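Local coordinates for protein HTPA Reductase (Selaginella moellendorffii, PDB 5U5N) that forms an NAD-binding dimer that probably catalyses the NAD(P)H-dependent reduction of 4-hydroxy-tetrahydrodipicolinate to tetrahydrodipicolinate in lysine biosynthesis, at residues A[124-133]-A[242-253]; A[151-162]-A[215-225]. One frame throughout, in Å; residues are numbered along the deposited sequence.

Interaction 1 of 2, residues A[124-133]-A[242-253]. With NAD (nicotinamide-adenine-dinucleotide), chain C.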
loop_
_atom_site.group_PDB
_atom_site.type_symbol
_atom_site.label_atom_id
_atom_site.label_comp_id
_atom_site.label_asym_id
_atom_site.label_seq_id
_atom_site.Cartn_x
_atom_site.Cartn_y
_atom_site.Cartn_z
ATOM N N ILE A 124 10.976 12.810 -19.777
ATOM C CA ILE A 124 10.115 12.455 -18.676
ATOM C C ILE A 124 9.294 13.697 -18.415
ATOM O O ILE A 124 9.824 14.754 -18.077
ATOM C CB ILE A 124 10.921 12.048 -17.423
ATOM C CG1 ILE A 124 11.614 10.704 -17.654
ATOM C CG2 ILE A 124 9.999 11.938 -16.215
ATOM C CD1 ILE A 124 12.823 10.519 -16.775
ATOM N N ILE A 125 7.988 13.566 -18.570
ATOM C CA ILE A 125 7.064 14.630 -18.263
ATOM C C ILE A 125 6.232 14.115 -17.110
ATOM O O ILE A 125 5.425 13.185 -17.266
ATOM C CB ILE A 125 6.197 14.993 -19.496
ATOM C CG1 ILE A 125 7.115 15.629 -20.556
ATOM C CG2 ILE A 125 5.073 15.951 -19.113
ATOM C CD1 ILE A 125 6.528 15.729 -21.939
ATOM N N ALA A 126 6.454 14.698 -15.944
ATOM C CA ALA A 126 5.733 14.259 -14.770
ATOM C C ALA A 126 5.441 15.453 -13.872
ATOM O O ALA A 126 6.383 16.070 -13.315
ATOM C CB ALA A 126 6.552 13.214 -14.033
ATOM N N PRO A 127 4.155 15.798 -13.729
ATOM C CA PRO A 127 3.784 16.894 -12.849
ATOM C C PRO A 127 3.803 16.572 -11.339
ATOM O O PRO A 127 3.605 17.488 -10.534
ATOM C CB PRO A 127 2.374 17.242 -13.333
ATOM C CG PRO A 127 1.823 15.945 -13.809
ATOM C CD PRO A 127 2.975 15.165 -14.343
ATOM N N GLN A 128 4.011 15.311 -10.965
ATOM C CA GLN A 128 4.331 14.932 -9.561
ATOM C C GLN A 128 5.616 14.084 -9.569
ATOM O O GLN A 128 5.611 12.968 -10.056
ATOM C CB GLN A 128 3.136 14.199 -8.933
ATOM C CG GLN A 128 3.376 13.408 -7.654
ATOM C CD GLN A 128 3.704 14.236 -6.454
ATOM O OE1 GLN A 128 4.861 14.530 -6.176
ATOM N NE2 GLN A 128 2.685 14.571 -5.696
ATOM N N MET A 129 6.696 14.642 -9.036
ATOM C CA MET A 129 8.028 14.033 -9.050
ATOM C C MET A 129 8.424 13.473 -7.697
ATOM O O MET A 129 9.512 12.887 -7.577
ATOM C CB MET A 129 9.093 15.052 -9.516
ATOM C CG MET A 129 8.846 15.527 -10.928
ATOM S SD MET A 129 9.387 14.336 -12.165
ATOM C CE MET A 129 11.127 14.730 -12.181
ATOM N N GLY A 130 7.582 13.661 -6.682
ATOM C CA GLY A 130 7.787 12.975 -5.415
ATOM C C GLY A 130 7.495 11.501 -5.597
ATOM O O GLY A 130 6.350 11.062 -5.305
ATOM N N LYS A 131 8.523 10.758 -6.043
ATOM C CA LYS A 131 8.308 9.396 -6.536
ATOM C C LYS A 131 7.735 8.435 -5.504
ATOM O O LYS A 131 7.017 7.527 -5.879
ATOM C CB LYS A 131 9.555 8.778 -7.189
ATOM C CG LYS A 131 10.549 8.145 -6.249
ATOM C CD LYS A 131 11.651 7.456 -7.021
ATOM C CE LYS A 131 12.437 6.570 -6.057
ATOM N NZ LYS A 131 13.550 5.885 -6.738
ATOM N N GLN A 132 8.045 8.632 -4.228
ATOM C CA GLN A 132 7.520 7.717 -3.189
ATOM C C GLN A 132 6.025 7.919 -3.019
ATOM O O GLN A 132 5.281 6.948 -2.742
ATOM C CB GLN A 132 8.255 7.902 -1.857
ATOM C CG GLN A 132 9.694 7.384 -1.876
ATOM C CD GLN A 132 10.671 8.295 -2.636
ATOM O OE1 GLN A 132 10.337 9.449 -2.955
ATOM N NE2 GLN A 132 11.882 7.779 -2.912
ATOM N N VAL A 133 5.587 9.167 -3.143
ATOM C CA VAL A 133 4.158 9.474 -3.140
ATOM C C VAL A 133 3.492 8.872 -4.394
ATOM O O VAL A 133 2.400 8.258 -4.282
ATOM C CB VAL A 133 3.870 10.983 -2.963
ATOM C CG1 VAL A 133 2.383 11.265 -3.115
ATOM C CG2 VAL A 133 4.312 11.456 -1.579
ATOM N N ILE A 242 11.791 15.914 -1.514
ATOM C CA ILE A 242 11.282 14.718 -2.210
ATOM C C ILE A 242 11.198 14.948 -3.725
ATOM O O ILE A 242 11.417 14.015 -4.499
ATOM C CB ILE A 242 9.911 14.232 -1.670
ATOM C CG1 ILE A 242 9.619 12.801 -2.143
ATOM C CG2 ILE A 242 8.770 15.163 -2.033
ATOM C CD1 ILE A 242 8.296 12.251 -1.699
ATOM N N TYR A 243 10.893 16.181 -4.138
ATOM C CA TYR A 243 10.816 16.527 -5.570
ATOM C C TYR A 243 12.237 16.556 -6.150
ATOM O O TYR A 243 12.469 15.998 -7.220
ATOM C CB TYR A 243 10.030 17.847 -5.821
ATOM C CG TYR A 243 8.740 17.900 -4.999
ATOM C CD1 TYR A 243 7.706 17.015 -5.248
ATOM C CD2 TYR A 243 8.581 18.799 -3.940
ATOM C CE1 TYR A 243 6.534 17.026 -4.487
ATOM C CE2 TYR A 243 7.432 18.808 -3.164
ATOM C CZ TYR A 243 6.413 17.919 -3.437
ATOM O OH TYR A 243 5.281 17.876 -2.640
ATOM N N ALA A 244 13.173 17.175 -5.428
ATOM C CA ALA A 244 14.595 17.161 -5.776
ATOM C C ALA A 244 15.172 15.746 -5.927
ATOM O O ALA A 244 15.827 15.406 -6.922
ATOM C CB ALA A 244 15.396 17.933 -4.742
ATOM N N GLN A 245 14.933 14.913 -4.929
ATOM C CA GLN A 245 15.450 13.528 -4.973
ATOM C C GLN A 245 14.787 12.705 -6.094
ATOM O O GLN A 245 15.458 11.936 -6.750
ATOM C CB GLN A 245 15.302 12.823 -3.603
ATOM C CG GLN A 245 16.151 13.436 -2.500
ATOM C CD GLN A 245 17.610 13.479 -2.861
ATOM O OE1 GLN A 245 18.136 12.507 -3.346
ATOM N NE2 GLN A 245 18.267 14.631 -2.660
ATOM N N GLY A 246 13.504 12.897 -6.356
ATOM C CA GLY A 246 12.864 12.210 -7.469
ATOM C C GLY A 246 13.363 12.676 -8.823
ATOM O O GLY A 246 13.540 11.869 -9.731
ATOM N N THR A 247 13.611 13.968 -8.972
ATOM C CA THR A 247 14.234 14.490 -10.197
ATOM C C THR A 247 15.621 13.836 -10.488
ATOM O O THR A 247 15.915 13.459 -11.626
ATOM C CB THR A 247 14.352 16.037 -10.186
ATOM O OG1 THR A 247 13.110 16.634 -9.795
ATOM C CG2 THR A 247 14.710 16.491 -11.558
ATOM N N VAL A 248 16.455 13.676 -9.471
ATOM C CA VAL A 248 17.732 12.980 -9.665
ATOM C C VAL A 248 17.522 11.552 -10.220
ATOM O O VAL A 248 18.145 11.121 -11.173
ATOM C CB VAL A 248 18.551 12.922 -8.358
ATOM C CG1 VAL A 248 19.762 11.998 -8.492
ATOM C CG2 VAL A 248 19.022 14.313 -7.957
ATOM N N ASP A 249 16.590 10.824 -9.614
ATOM C CA ASP A 249 16.249 9.467 -10.068
ATOM C C ASP A 249 15.712 9.454 -11.489
ATOM O O ASP A 249 16.048 8.571 -12.271
ATOM C CB ASP A 249 15.226 8.838 -9.147
ATOM C CG ASP A 249 15.715 8.762 -7.698
ATOM O OD1 ASP A 249 16.959 8.644 -7.454
ATOM O OD2 ASP A 249 14.820 8.807 -6.799
ATOM N N ALA A 250 14.882 10.437 -11.818
ATOM C CA ALA A 250 14.344 10.530 -13.163
ATOM C C ALA A 250 15.507 10.710 -14.153
ATOM O O ALA A 250 15.532 10.082 -15.201
ATOM C CB ALA A 250 13.319 11.680 -13.267
ATOM N N VAL A 251 16.483 11.533 -13.800
ATOM C CA VAL A 251 17.616 11.830 -14.709
ATOM C C VAL A 251 18.462 10.566 -14.884
ATOM O O VAL A 251 18.920 10.275 -15.980
ATOM C CB VAL A 251 18.475 12.986 -14.173
ATOM C CG1 VAL A 251 19.891 12.984 -14.763
ATOM C CG2 VAL A 251 17.800 14.313 -14.453
ATOM N N LEU A 252 18.655 9.835 -13.796
ATOM C CA LEU A 252 19.394 8.572 -13.842
ATOM C C LEU A 252 18.697 7.544 -14.722
ATOM O O LEU A 252 19.327 6.888 -15.515
ATOM C CB LEU A 252 19.571 8.004 -12.446
ATOM C CG LEU A 252 20.519 8.729 -11.504
ATOM C CD1 LEU A 252 20.517 8.051 -10.158
ATOM C CD2 LEU A 252 21.932 8.798 -12.074
ATOM N N PHE A 253 17.380 7.429 -14.577
ATOM C CA PHE A 253 16.590 6.558 -15.434
ATOM C C PHE A 253 16.669 6.966 -16.901
ATOM O O PHE A 253 16.974 6.136 -17.747
ATOM C CB PHE A 253 15.149 6.502 -14.930
ATOM C CG PHE A 253 14.216 5.671 -15.774
ATOM C CD1 PHE A 253 14.099 4.298 -15.593
ATOM C CD2 PHE A 253 13.457 6.277 -16.767
ATOM C CE1 PHE A 253 13.229 3.554 -16.364
ATOM C CE2 PHE A 253 12.571 5.526 -17.534
ATOM C CZ PHE A 253 12.450 4.174 -17.332
HETATM P PA NAD C . 9.964 29.913 -8.814
HETATM O O1A NAD C . 8.997 31.045 -9.110
HETATM O O2A NAD C . 10.736 29.852 -7.511
HETATM O O5B NAD C . 11.046 29.798 -9.978
HETATM C C5B NAD C . 10.699 29.587 -11.332
HETATM C C4B NAD C . 11.815 30.224 -12.150
HETATM O O4B NAD C . 11.641 29.988 -13.547
HETATM C C3B NAD C . 11.912 31.737 -11.956
HETATM O O3B NAD C . 13.095 32.042 -11.194
HETATM C C2B NAD C . 11.887 32.320 -13.378
HETATM O O2B NAD C . 12.774 33.453 -13.526
HETATM C C1B NAD C . 12.217 31.094 -14.251
HETATM N N9A NAD C . 11.755 31.084 -15.665
HETATM C C8A NAD C . 10.592 31.566 -16.152
HETATM N N7A NAD C . 10.518 31.373 -17.489
HETATM C C5A NAD C . 11.641 30.745 -17.880
HETATM C C6A NAD C . 12.205 30.262 -19.159
HETATM N N6A NAD C . 11.522 30.403 -20.315
HETATM N N1A NAD C . 13.415 29.661 -19.148
HETATM C C2A NAD C . 14.125 29.513 -18.008
HETATM N N3A NAD C . 13.672 29.943 -16.805
HETATM C C4A NAD C . 12.457 30.551 -16.677
HETATM O O3 NAD C . 9.142 28.543 -9.061
HETATM P PN NAD C . 9.388 27.175 -8.223
HETATM O O1N NAD C . 8.916 27.469 -6.818
HETATM O O2N NAD C . 10.805 26.687 -8.458
HETATM O O5D NAD C . 8.403 26.193 -9.041
HETATM C C5D NAD C . 8.630 25.981 -10.431
HETATM C C4D NAD C . 7.567 25.104 -11.080
HETATM O O4D NAD C . 7.737 23.754 -10.633
HETATM C C3D NAD C . 6.125 25.510 -10.744
HETATM O O3D NAD C . 5.274 25.423 -11.900
HETATM C C2D NAD C . 5.701 24.499 -9.696
HETATM O O2D NAD C . 4.304 24.203 -9.718
HETATM C C1D NAD C . 6.490 23.267 -10.116
HETATM N N1N NAD C . 6.677 22.237 -9.073
HETATM C C2N NAD C . 6.496 20.962 -9.464
HETATM C C3N NAD C . 6.652 19.889 -8.591
HETATM C C7N NAD C . 6.424 18.467 -9.068
HETATM O O7N NAD C . 6.085 17.627 -8.249
HETATM N N7N NAD C . 6.570 18.112 -10.355
HETATM C C4N NAD C . 7.003 20.173 -7.270
HETATM C C5N NAD C . 7.187 21.494 -6.868
HETATM C C6N NAD C . 7.018 22.521 -7.795
HETATM O O HOH W 1 12.322 11.092 -3.731
HETATM O O HOH W 2 13.775 9.452 -4.397
#
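With chi1 at -62° and two further bends beyond CG, the side chain of M129 turns its CE onto helix 241-259, where it lies 3.6 Å from T247 OG1 and also meets A250 CB. Y243, its CG anti to the carbonyl carbon (chi1 -45°), swings its ring beside the turn at 128-130. One face of that ring is covered by I242 CG2, and the opposite face, toward its rim, by NAD C4N. Q128 OE1 arrives in the ring plane, 3.4 Å from Y243 CE1. The same Q128 OE1 accepts, on a lone pair, a 2.9 Å bond from G130 N, so one oxygen closes the turn and meets the ring edge, though this side chain is poorly ordered. G130, the centre of an inverse gamma turn, is the N-cap residue of helix 131-146. Loop and helix meet closely here: G246 CA points its hydrogen almost straight at M129 O, 3.4 Å away. Strand 123-125 of the parallel Rossmann sheet gives way to helix 131-146 and the C-terminal domain, a junction consistent with the interdomain hinge of DapB enzymes. The chain also grips the nicotinamide amide, M129 N donating to NAD O7N at 3.1 Å. Farther along, K131, extended beyond CG, brings NZ 3.2 Å from D249 OD2, a salt bridge whose hydrogen bond is weak; D249 OD1 is paired with R279. Two waters bridge the segments: one gives hydrogens to Q132 OE1 and I242 O, the other links Q132 NE2 and D249 OD2. Q132 NE2 also bonds to A150 O of the second subunit. T247 N and T247 OG1 approach Y243 O from opposite faces of its plane, and the hydroxyl has a further partner in Y80. At the strand end, I124 CD1 packs 3.7 Å from A250 CB and touches the edge of the F253 ring.

Interaction 2 of 2, residues A[151-162]-A[215-225]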
loop_
_atom_site.group_PDB
_atom_site.type_symbol
_atom_site.label_atom_id
_atom_site.label_comp_id
_atom_site.label_asym_id
_atom_site.label_seq_id
_atom_site.Cartn_x
_atom_site.Cartn_y
_atom_site.Cartn_z
ATOM N N PHE A 151 -13.502 -3.031 1.129
ATOM C CA PHE A 151 -13.856 -2.293 2.341
ATOM C C PHE A 151 -15.326 -1.840 2.333
ATOM O O PHE A 151 -15.724 -0.921 3.060
ATOM C CB PHE A 151 -12.921 -1.105 2.495
ATOM C CG PHE A 151 -11.495 -1.486 2.772
ATOM C CD1 PHE A 151 -10.654 -1.915 1.755
ATOM C CD2 PHE A 151 -10.990 -1.397 4.055
ATOM C CE1 PHE A 151 -9.351 -2.270 2.025
ATOM C CE2 PHE A 151 -9.678 -1.712 4.326
ATOM C CZ PHE A 151 -8.861 -2.159 3.314
ATOM N N SER A 152 -16.151 -2.509 1.536
ATOM C CA SER A 152 -17.577 -2.195 1.446
ATOM C C SER A 152 -18.182 -2.170 2.855
ATOM O O SER A 152 -17.939 -3.067 3.647
ATOM C CB SER A 152 -18.272 -3.274 0.626
ATOM O OG SER A 152 -19.558 -2.903 0.294
ATOM N N GLY A 153 -18.888 -1.097 3.192
ATOM C CA GLY A 153 -19.454 -0.908 4.541
ATOM C C GLY A 153 -18.615 -0.042 5.465
ATOM O O GLY A 153 -19.133 0.500 6.436
ATOM N N TYR A 154 -17.316 0.081 5.193
ATOM C CA TYR A 154 -16.403 0.857 6.042
ATOM C C TYR A 154 -16.677 2.335 5.861
ATOM O O TYR A 154 -17.288 2.723 4.877
ATOM C CB TYR A 154 -14.935 0.556 5.723
ATOM C CG TYR A 154 -14.403 -0.716 6.356
ATOM C CD1 TYR A 154 -15.074 -1.937 6.224
ATOM C CD2 TYR A 154 -13.209 -0.705 7.093
ATOM C CE1 TYR A 154 -14.566 -3.116 6.826
ATOM C CE2 TYR A 154 -12.710 -1.859 7.684
ATOM C CZ TYR A 154 -13.388 -3.064 7.543
ATOM O OH TYR A 154 -12.883 -4.214 8.144
ATOM N N THR A 155 -16.247 3.133 6.835
ATOM C CA THR A 155 -16.314 4.577 6.778
ATOM C C THR A 155 -14.930 5.132 6.440
ATOM O O THR A 155 -13.914 4.618 6.938
ATOM C CB THR A 155 -16.778 5.155 8.131
ATOM O OG1 THR A 155 -18.135 4.815 8.323
ATOM C CG2 THR A 155 -16.724 6.702 8.140
ATOM N N LEU A 156 -14.909 6.198 5.635
ATOM C CA LEU A 156 -13.691 6.898 5.261
ATOM C C LEU A 156 -13.701 8.338 5.759
ATOM O O LEU A 156 -14.679 9.081 5.545
ATOM C CB LEU A 156 -13.527 6.913 3.734
ATOM C CG LEU A 156 -12.330 7.673 3.144
ATOM C CD1 LEU A 156 -11.009 7.095 3.648
ATOM C CD2 LEU A 156 -12.394 7.642 1.631
ATOM N N GLN A 157 -12.594 8.744 6.393
ATOM C CA GLN A 157 -12.296 10.154 6.623
ATOM C C GLN A 157 -10.959 10.436 5.977
ATOM O O GLN A 157 -10.031 9.608 6.034
ATOM C CB GLN A 157 -12.163 10.481 8.089
ATOM C CG GLN A 157 -13.387 10.212 8.937
ATOM C CD GLN A 157 -12.996 9.894 10.366
ATOM O OE1 GLN A 157 -13.215 10.698 11.258
ATOM N NE2 GLN A 157 -12.343 8.751 10.572
ATOM N N VAL A 158 -10.841 11.611 5.381
ATOM C CA VAL A 158 -9.619 12.046 4.747
ATOM C C VAL A 158 -9.333 13.450 5.243
ATOM O O VAL A 158 -10.192 14.309 5.229
ATOM C CB VAL A 158 -9.722 12.041 3.222
ATOM C CG1 VAL A 158 -8.404 12.463 2.618
ATOM C CG2 VAL A 158 -10.125 10.667 2.710
ATOM N N THR A 159 -8.123 13.620 5.759
ATOM C CA THR A 159 -7.641 14.886 6.247
ATOM C C THR A 159 -6.340 15.200 5.502
ATOM O O THR A 159 -5.548 14.289 5.167
ATOM C CB THR A 159 -7.406 14.835 7.769
ATOM O OG1 THR A 159 -8.588 14.410 8.439
ATOM C CG2 THR A 159 -7.098 16.211 8.317
ATOM N N GLU A 160 -6.153 16.480 5.198
ATOM C CA GLU A 160 -4.914 16.919 4.587
ATOM C C GLU A 160 -4.589 18.372 4.868
ATOM O O GLU A 160 -5.475 19.203 5.030
ATOM C CB GLU A 160 -4.914 16.673 3.056
ATOM C CG GLU A 160 -5.972 17.450 2.228
ATOM C CD GLU A 160 -5.375 18.589 1.383
ATOM O OE1 GLU A 160 -4.987 19.646 1.956
ATOM O OE2 GLU A 160 -5.266 18.443 0.136
ATOM N N SER A 161 -3.295 18.635 4.929
ATOM C CA SER A 161 -2.762 19.919 5.252
ATOM C C SER A 161 -1.759 20.370 4.176
ATOM O O SER A 161 -0.937 19.606 3.700
ATOM C CB SER A 161 -2.104 19.877 6.618
ATOM O OG SER A 161 -1.558 21.136 6.923
ATOM N N HIS A 162 -1.877 21.637 3.821
ATOM C CA HIS A 162 -1.054 22.324 2.802
ATOM C C HIS A 162 -1.009 23.772 3.267
ATOM O O HIS A 162 -1.831 24.170 4.111
ATOM C CB HIS A 162 -1.710 22.284 1.426
ATOM C CG HIS A 162 -1.492 21.006 0.679
ATOM N ND1 HIS A 162 -2.298 19.899 0.838
ATOM C CD2 HIS A 162 -0.563 20.660 -0.243
ATOM C CE1 HIS A 162 -1.872 18.925 0.048
ATOM N NE2 HIS A 162 -0.819 19.361 -0.616
ATOM N N HIS A 215 4.428 22.414 2.634
ATOM C CA HIS A 215 4.208 21.043 3.086
ATOM C C HIS A 215 2.998 20.422 2.423
ATOM O O HIS A 215 2.147 21.116 1.893
ATOM C CB HIS A 215 4.097 20.987 4.623
ATOM C CG HIS A 215 2.831 21.571 5.176
ATOM N ND1 HIS A 215 2.714 22.897 5.543
ATOM C CD2 HIS A 215 1.620 21.010 5.401
ATOM C CE1 HIS A 215 1.487 23.118 5.980
ATOM N NE2 HIS A 215 0.807 21.991 5.907
ATOM N N ALA A 216 2.926 19.085 2.495
ATOM C CA ALA A 216 1.776 18.324 2.009
ATOM C C ALA A 216 1.575 17.047 2.844
ATOM O O ALA A 216 2.238 16.004 2.631
ATOM C CB ALA A 216 1.915 18.011 0.535
ATOM N N PHE A 217 0.699 17.169 3.841
ATOM C CA PHE A 217 0.412 16.107 4.800
ATOM C C PHE A 217 -0.968 15.594 4.478
ATOM O O PHE A 217 -1.924 16.392 4.380
ATOM C CB PHE A 217 0.440 16.644 6.234
ATOM C CG PHE A 217 1.842 16.785 6.838
ATOM C CD1 PHE A 217 2.939 17.271 6.086
ATOM C CD2 PHE A 217 2.053 16.511 8.193
ATOM C CE1 PHE A 217 4.192 17.420 6.665
ATOM C CE2 PHE A 217 3.300 16.658 8.763
ATOM C CZ PHE A 217 4.371 17.112 8.001
ATOM N N HIS A 218 -1.072 14.278 4.283
ATOM C CA HIS A 218 -2.329 13.577 4.055
ATOM C C HIS A 218 -2.517 12.422 5.080
ATOM O O HIS A 218 -1.559 11.737 5.423
ATOM C CB HIS A 218 -2.325 12.951 2.667
ATOM C CG HIS A 218 -2.035 13.910 1.555
ATOM N ND1 HIS A 218 -0.765 14.346 1.272
ATOM C CD2 HIS A 218 -2.852 14.508 0.657
ATOM C CE1 HIS A 218 -0.813 15.184 0.250
ATOM N NE2 HIS A 218 -2.070 15.300 -0.141
ATOM N N THR A 219 -3.754 12.250 5.534
ATOM C CA THR A 219 -4.180 11.191 6.444
ATOM C C THR A 219 -5.494 10.611 5.917
ATOM O O THR A 219 -6.466 11.359 5.705
ATOM C CB THR A 219 -4.445 11.736 7.861
ATOM O OG1 THR A 219 -3.244 12.293 8.401
ATOM C CG2 THR A 219 -4.915 10.617 8.808
ATOM N N TYR A 220 -5.527 9.298 5.708
ATOM C CA TYR A 220 -6.707 8.561 5.292
ATOM C C TYR A 220 -7.047 7.560 6.413
ATOM O O TYR A 220 -6.180 6.746 6.806
ATOM C CB TYR A 220 -6.443 7.803 3.991
ATOM C CG TYR A 220 -5.780 8.612 2.900
ATOM C CD1 TYR A 220 -4.405 8.800 2.871
ATOM C CD2 TYR A 220 -6.540 9.206 1.885
ATOM C CE1 TYR A 220 -3.803 9.559 1.867
ATOM C CE2 TYR A 220 -5.939 9.972 0.880
ATOM C CZ TYR A 220 -4.580 10.133 0.885
ATOM O OH TYR A 220 -3.995 10.874 -0.093
ATOM N N LYS A 221 -8.261 7.648 6.957
ATOM C CA LYS A 221 -8.697 6.702 7.982
ATOM C C LYS A 221 -9.900 5.919 7.499
ATOM O O LYS A 221 -10.857 6.494 6.997
ATOM C CB LYS A 221 -9.080 7.392 9.267
ATOM C CG LYS A 221 -8.168 8.511 9.667
ATOM C CD LYS A 221 -8.584 9.013 11.038
ATOM C CE LYS A 221 -7.814 10.259 11.469
ATOM N NZ LYS A 221 -7.629 10.200 12.967
ATOM N N ILE A 222 -9.842 4.607 7.692
ATOM C CA ILE A 222 -10.849 3.682 7.207
ATOM C C ILE A 222 -11.276 2.799 8.390
ATOM O O ILE A 222 -10.438 2.075 8.960
ATOM C CB ILE A 222 -10.308 2.808 6.056
ATOM C CG1 ILE A 222 -9.473 3.609 5.049
ATOM C CG2 ILE A 222 -11.453 2.166 5.304
ATOM C CD1 ILE A 222 -8.849 2.760 3.951
ATOM N N ILE A 223 -12.564 2.867 8.753
ATOM C CA ILE A 223 -13.082 2.248 9.961
ATOM C C ILE A 223 -14.266 1.319 9.635
ATOM O O ILE A 223 -15.149 1.684 8.872
ATOM C CB ILE A 223 -13.543 3.319 10.973
ATOM C CG1 ILE A 223 -12.410 4.276 11.317
ATOM C CG2 ILE A 223 -14.051 2.668 12.273
ATOM C CD1 ILE A 223 -12.912 5.625 11.816
ATOM N N SER A 224 -14.271 0.123 10.232
ATOM C CA SER A 224 -15.345 -0.861 9.997
ATOM C C SER A 224 -16.695 -0.402 10.569
ATOM O O SER A 224 -16.711 0.418 11.485
ATOM C CB SER A 224 -14.989 -2.196 10.639
ATOM O OG SER A 224 -14.822 -2.013 12.038
ATOM N N PRO A 225 -17.831 -0.957 10.064
ATOM C CA PRO A 225 -19.161 -0.628 10.595
ATOM C C PRO A 225 -19.295 -0.728 12.096
ATOM O O PRO A 225 -20.003 0.059 12.693
ATOM C CB PRO A 225 -20.067 -1.684 9.959
ATOM C CG PRO A 225 -19.435 -1.940 8.647
ATOM C CD PRO A 225 -17.951 -1.846 8.888
#
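Strands 155-162 and 215-223 run antiparallel at 173°, their axes 4.6 Å apart at the closest, joined by eight backbone hydrogen bonds in four hydrogen-bonded pairs from T155-I223 to S161-F217. Before the first strand a type II turn, F151 to Y154, lays the Y154 ring over S224: S224 CA sits 3.5 Å from the Y154 ring centroid, almost on the normal, and F151 CD2 covers the opposite face toward the rim. I222 CG2 fills the angle between the two aromatic rings, 3.8 Å from both F151 CD2 and Y154 CD2. Midway, V158 CG1 rests on Y220 CD2 at 3.8 Å. On the face shared with T155, T159, K221 and I223, Q157 extends its NE2 past K221 CB to I223 CD1. At the far end S161 OG, anti to its own N (chi1 179°), bonds H215 NE2 at 2.7 Å, meeting the imidazole at its edge. H162 ND1 donates to E160 OE1, which also takes a salt bridge from R196, and A216 CA lies over one face of the H162 ring. The H162 and H218 rings stand with planes at 82°, and H218 NE2 bonds S170. These are the two central strands of the mixed C-terminal sheet, flanked by 193-195 and 229-238; the face bearing L156, V158, Y220 and I222 packs on helix 171-182.

How the interactions relate
From the N terminus, the chain builds four strands of the parallel Rossmann sheet, ending with 123-125, passes the nicotinamide and enters helix 131-146. Strand 155-162 follows, and after helix 171-182 and strand 193-195 the chain returns as 215-223, closing interaction 2 over a 52-residue loop. Strand 229-238 then leads back to helix 241-259, which closes interaction 1 over 108 residues; 266-267 later completes the Rossmann sheet's edge. The shorter loop lies wholly within the longer, without crossing. Interaction 1 brings helix 241-259 back onto the Rossmann sheet and the start of helix 131-146, beside NAD; interaction 2 stays inside the C-terminal sheet, the centres of the two contacts about 26 Å apart. Both touch the second subunit.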